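Local coordinates for protein kinase (Staphylococcus aureus subsp. aureus Mu50, PDB 3PY9) that probably senses muropeptides of the cell wall through its extracellular PASTA repeats, as the outer region of a membrane-bound serine/threonine kinase, at residues A[84-87]-A[88-92]; A[159-163]-A[164-168]. All coordinates share one frame; numbering follows the deposited sequence.

Contact 1. Residues A[84-87]-A[88-92]; sequences PKEE and ALQKL
E86 and Q90 lie one helical turn apart with their side chains side by side and pointing the same way, the carboxylate of E86 turned 60° from the amide plane of Q90. They approach only loosely: OE1 of E86 stays 3.9 Å from NE2 of Q90. What Q90 touches more closely is backbone, its CG resting 3.4 Å from O of E86, the same oxygen that takes the N-H of Q90. That bond is nearly straight, 172° at the hydrogen and 3.0 Å from Q90 N to E86 O. With CG of E86 set between its own backbone N and carbonyl carbon (chi1 67°) and the chain bent at chi2, the carboxylate swings back toward Q90.

These residues make up nearly all of helix 85-93 of a PASTA domain, with P84 as N-cap; O of P84 receives the N-H of A88 at 3.1 Å. E87 is next in line, its O taking K91 N at 3.0 Å. The first torsion of E87 sets CG opposite the backbone N, and a trans second torsion carries the chain straight on to the carboxylate. On the buried face, CB of A88 sits 3.3 Å from O of K85 and packs beyond the helix on L135 of strand 133-138. L89 shares K85 O, its N donating at 3.1 Å along a less straight line, and its side chain touches V100 of strand 100-105. One turn further on, L92 packs against both L135 and V100.

Contact 2. Residues A[159-163]-A[164-168]; sequences KALEE and KGFKV
L161 reaches F166 and V168 from the last turn of helix 154-162, and its side chain can be followed outward. CB meets two partners, CD2 of F166 at 4.0 Å and CG2 of V168 at 4.1 Å. CG lies beside the backbone N (chi1 -61°), and from it the CD2 branch runs to the ring, touching CD2 of F166 at 3.8 Å and, slightly farther off, CE2. The two side chains cross obliquely, and F201, V146 and F149 cover L161 from the rest of the domain.

The backbone of the same leucine ends the helix. Its O accepts from F166 N at 3.0 Å and from K164 N, the two donors coming from opposite faces of the carbonyl plane; K164 N stands well above that plane. O of E162 takes G165 N at 3.0 Å, again from above the plane. The F166 N to L161 O and G165 N to E162 O bonds, with G165 as C-prime at positive phi, make a Schellman motif, which turns the chain into strand 167-173.

On the outer side E162 bends at chi2, crossing V168 at about a right angle. Its OE1 accepts from a water 3.2 Å away, which in turn accepts from V168 N, while OE2 forms a salt bridge with K158. OE1 also lies 3.0 Å from O of F166, another acceptor, a proximity that probably costs some electrostatic energy. The salt bridge and the water donor probably offset that cost, while the inner side of the turn is apolar, with L161 in contact with F166 and V168.

Contact 1 covers the start of a helix and contact 2 the end of one, in different PASTA domains on opposite sides of the chain's centre, their centres about 37 Å apart. Contact 1 stays within one helix: regular backbone bonds dominate, A88 alone among its touching residues is buried, and the acidic and amide groups face outward. Contact 2 is partly buried and joins a helix to the following strand, so leucine, phenylalanine and valine meet across it, and two of its three backbone bonds come from well above the carbonyl plane, unlike the regular helical bonds of contact 1. A water bridges its two segments on the polar rim, whereas no hydrogen bond joins side chains across contact 1.

Contact 1. Residues A[84-87]-A[88-92]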
loop_
_atom_site.group_PDB
_atom_site.type_symbol
_atom_site.label_atom_id
_atom_site.label_comp_id
_atom_site.label_asym_id
_atom_site.label_seq_id
_atom_site.Cartn_x
_atom_site.Cartn_y
_atom_site.Cartn_z
ATOM N N PRO A 84 -6.979 12.098 -7.781
ATOM C CA PRO A 84 -5.978 13.143 -8.043
ATOM C C PRO A 84 -6.302 14.396 -7.233
ATOM O O PRO A 84 -7.472 14.640 -6.944
ATOM C CB PRO A 84 -6.148 13.454 -9.532
ATOM C CG PRO A 84 -6.910 12.351 -10.098
ATOM C CD PRO A 84 -7.731 11.744 -8.999
ATOM N N LYS A 85 -5.273 15.183 -6.909
ATOM C CA LYS A 85 -5.392 16.341 -6.021
ATOM C C LYS A 85 -6.534 17.275 -6.367
ATOM O O LYS A 85 -7.297 17.665 -5.495
ATOM C CB LYS A 85 -4.076 17.137 -5.957
ATOM C CG LYS A 85 -4.107 18.270 -4.939
ATOM C CD LYS A 85 -2.814 19.043 -4.852
ATOM C CE LYS A 85 -2.655 20.046 -5.977
ATOM N NZ LYS A 85 -1.586 21.045 -5.652
ATOM N N GLU A 86 -6.634 17.652 -7.638
ATOM C CA GLU A 86 -7.646 18.627 -8.062
ATOM C C GLU A 86 -9.076 18.093 -7.967
ATOM O O GLU A 86 -9.966 18.829 -7.544
ATOM C CB GLU A 86 -7.328 19.208 -9.455
ATOM C CG GLU A 86 -7.419 18.238 -10.636
ATOM C CD GLU A 86 -8.456 18.667 -11.675
ATOM O OE1 GLU A 86 -8.264 19.745 -12.287
ATOM O OE2 GLU A 86 -9.447 17.916 -11.891
ATOM N N GLU A 87 -9.289 16.819 -8.327
ATOM C CA GLU A 87 -10.602 16.169 -8.126
ATOM C C GLU A 87 -10.997 16.214 -6.638
ATOM O O GLU A 87 -12.124 16.567 -6.291
ATOM C CB GLU A 87 -10.617 14.726 -8.669
ATOM C CG GLU A 87 -12.012 14.017 -8.674
ATOM C CD GLU A 87 -11.965 12.557 -9.182
ATOM O OE1 GLU A 87 -10.890 12.082 -9.586
ATOM O OE2 GLU A 87 -13.009 11.872 -9.206
ATOM N N ALA A 88 -10.036 15.882 -5.778
ATOM C CA ALA A 88 -10.218 15.888 -4.328
ATOM C C ALA A 88 -10.704 17.247 -3.790
ATOM O O ALA A 88 -11.601 17.301 -2.948
ATOM C CB ALA A 88 -8.922 15.499 -3.660
ATOM N N LEU A 89 -10.087 18.322 -4.287
ATOM C CA LEU A 89 -10.338 19.682 -3.818
ATOM C C LEU A 89 -11.685 20.185 -4.310
ATOM O O LEU A 89 -12.461 20.775 -3.543
ATOM C CB LEU A 89 -9.215 20.626 -4.268
ATOM C CG LEU A 89 -7.855 20.582 -3.548
ATOM C CD1 LEU A 89 -6.833 21.465 -4.252
ATOM C CD2 LEU A 89 -7.987 20.999 -2.089
ATOM N N GLN A 90 -11.956 19.943 -5.593
ATOM C CA GLN A 90 -13.252 20.251 -6.190
ATOM C C GLN A 90 -14.376 19.586 -5.393
ATOM O O GLN A 90 -15.308 20.261 -4.972
ATOM C CB GLN A 90 -13.285 19.849 -7.676
ATOM C CG GLN A 90 -12.493 20.803 -8.607
ATOM C CD GLN A 90 -12.369 20.305 -10.074
ATOM O OE1 GLN A 90 -12.849 19.223 -10.426
ATOM N NE2 GLN A 90 -11.710 21.113 -10.927
ATOM N N LYS A 91 -14.264 18.278 -5.156
ATOM C CA LYS A 91 -15.259 17.515 -4.390
ATOM C C LYS A 91 -15.494 18.092 -2.993
ATOM O O LYS A 91 -16.586 17.958 -2.430
ATOM C CB LYS A 91 -14.835 16.047 -4.279
ATOM C CG LYS A 91 -15.859 15.118 -3.626
ATOM C CD LYS A 91 -16.827 14.538 -4.652
ATOM C CE LYS A 91 -18.138 14.065 -3.996
ATOM N NZ LYS A 91 -19.134 13.604 -5.021
ATOM N N LEU A 92 -14.459 18.718 -2.435
ATOM C CA LEU A 92 -14.552 19.393 -1.142
ATOM C C LEU A 92 -15.262 20.745 -1.252
ATOM O O LEU A 92 -16.183 21.029 -0.475
ATOM C CB LEU A 92 -13.167 19.538 -0.506
ATOM C CG LEU A 92 -12.684 18.257 0.187
ATOM C CD1 LEU A 92 -11.185 18.282 0.458
ATOM C CD2 LEU A 92 -13.456 18.026 1.477
#

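Contact 2. Residues A[159-163]-A[164-168]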
loop_
_atom_site.group_PDB
_atom_site.type_symbol
_atom_site.label_atom_id
_atom_site.label_comp_id
_atom_site.label_asym_id
_atom_site.label_seq_id
_atom_site.Cartn_x
_atom_site.Cartn_y
_atom_site.Cartn_z
ATOM N N LYS A 159 25.227 -6.102 1.709
ATOM C CA LYS A 159 25.207 -5.249 2.885
ATOM C C LYS A 159 24.892 -3.774 2.586
ATOM O O LYS A 159 24.075 -3.177 3.279
ATOM C CB LYS A 159 26.491 -5.402 3.707
ATOM C CG LYS A 159 26.366 -6.414 4.860
ATOM C CD LYS A 159 27.759 -6.873 5.371
ATOM C CE LYS A 159 27.656 -7.757 6.625
ATOM N NZ LYS A 159 27.292 -6.961 7.836
ATOM N N ALA A 160 25.516 -3.202 1.556
ATOM C CA ALA A 160 25.269 -1.801 1.196
ATOM C C ALA A 160 23.821 -1.568 0.796
ATOM O O ALA A 160 23.238 -0.545 1.151
ATOM C CB ALA A 160 26.193 -1.345 0.091
ATOM N N LEU A 161 23.236 -2.523 0.075
ATOM C CA LEU A 161 21.868 -2.352 -0.436
ATOM C C LEU A 161 20.824 -2.684 0.625
ATOM O O LEU A 161 19.761 -2.050 0.668
ATOM C CB LEU A 161 21.634 -3.118 -1.748
ATOM C CG LEU A 161 22.488 -2.743 -2.971
ATOM C CD1 LEU A 161 22.361 -3.807 -4.039
ATOM C CD2 LEU A 161 22.124 -1.400 -3.563
ATOM N N GLU A 162 21.143 -3.642 1.490
ATOM C CA GLU A 162 20.330 -3.925 2.669
ATOM C C GLU A 162 20.146 -2.663 3.522
ATOM O O GLU A 162 19.043 -2.406 4.008
ATOM C CB GLU A 162 20.944 -5.019 3.564
ATOM C CG GLU A 162 21.290 -6.405 2.962
ATOM C CD GLU A 162 20.099 -7.261 2.622
ATOM O OE1 GLU A 162 19.140 -6.724 2.030
ATOM O OE2 GLU A 162 20.130 -8.477 2.910
ATOM N N GLU A 163 21.232 -1.906 3.704
ATOM C CA GLU A 163 21.243 -0.695 4.532
ATOM C C GLU A 163 20.532 0.484 3.864
ATOM O O GLU A 163 20.389 1.538 4.477
ATOM C CB GLU A 163 22.673 -0.244 4.884
ATOM C CG GLU A 163 23.630 -1.322 5.376
ATOM C CD GLU A 163 23.962 -1.219 6.859
ATOM O OE1 GLU A 163 23.014 -1.150 7.691
ATOM O OE2 GLU A 163 25.180 -1.223 7.188
ATOM N N LYS A 164 20.146 0.325 2.600
ATOM C CA LYS A 164 19.341 1.337 1.899
ATOM C C LYS A 164 17.902 0.848 1.780
ATOM O O LYS A 164 17.072 1.485 1.120
ATOM C CB LYS A 164 19.929 1.662 0.519
ATOM C CG LYS A 164 21.305 2.340 0.555
ATOM C CD LYS A 164 21.291 3.774 0.006
ATOM C CE LYS A 164 20.532 4.780 0.892
ATOM N NZ LYS A 164 20.352 6.146 0.230
ATOM N N GLY A 165 17.612 -0.291 2.411
ATOM C CA GLY A 165 16.244 -0.803 2.475
ATOM C C GLY A 165 15.815 -1.792 1.413
ATOM O O GLY A 165 14.675 -2.262 1.432
ATOM N N PHE A 166 16.727 -2.128 0.500
ATOM C CA PHE A 166 16.428 -3.059 -0.588
ATOM C C PHE A 166 16.353 -4.482 -0.101
ATOM O O PHE A 166 17.042 -4.866 0.852
ATOM C CB PHE A 166 17.445 -2.951 -1.745
ATOM C CG PHE A 166 17.421 -1.608 -2.458
ATOM C CD1 PHE A 166 16.294 -1.195 -3.152
ATOM C CD2 PHE A 166 18.521 -0.764 -2.411
ATOM C CE1 PHE A 166 16.246 0.057 -3.770
ATOM C CE2 PHE A 166 18.507 0.483 -3.046
ATOM C CZ PHE A 166 17.367 0.887 -3.731
ATOM N N LYS A 167 15.499 -5.248 -0.768
ATOM C CA LYS A 167 15.508 -6.699 -0.691
ATOM C C LYS A 167 16.504 -7.242 -1.743
ATOM O O LYS A 167 16.486 -6.824 -2.897
ATOM C CB LYS A 167 14.089 -7.240 -0.905
ATOM C CG LYS A 167 13.077 -6.742 0.149
ATOM C CD LYS A 167 11.678 -6.512 -0.446
ATOM C CE LYS A 167 10.711 -5.840 0.552
ATOM N NZ LYS A 167 10.951 -4.374 0.794
ATOM N N VAL A 168 17.390 -8.144 -1.326
ATOM C CA VAL A 168 18.473 -8.651 -2.185
ATOM C C VAL A 168 18.280 -10.136 -2.438
ATOM O O VAL A 168 18.158 -10.910 -1.490
ATOM C CB VAL A 168 19.857 -8.448 -1.528
ATOM C CG1 VAL A 168 20.906 -9.348 -2.183
ATOM C CG2 VAL A 168 20.293 -6.979 -1.569
HETATM O O HOH W 1 17.096 -9.140 1.371
#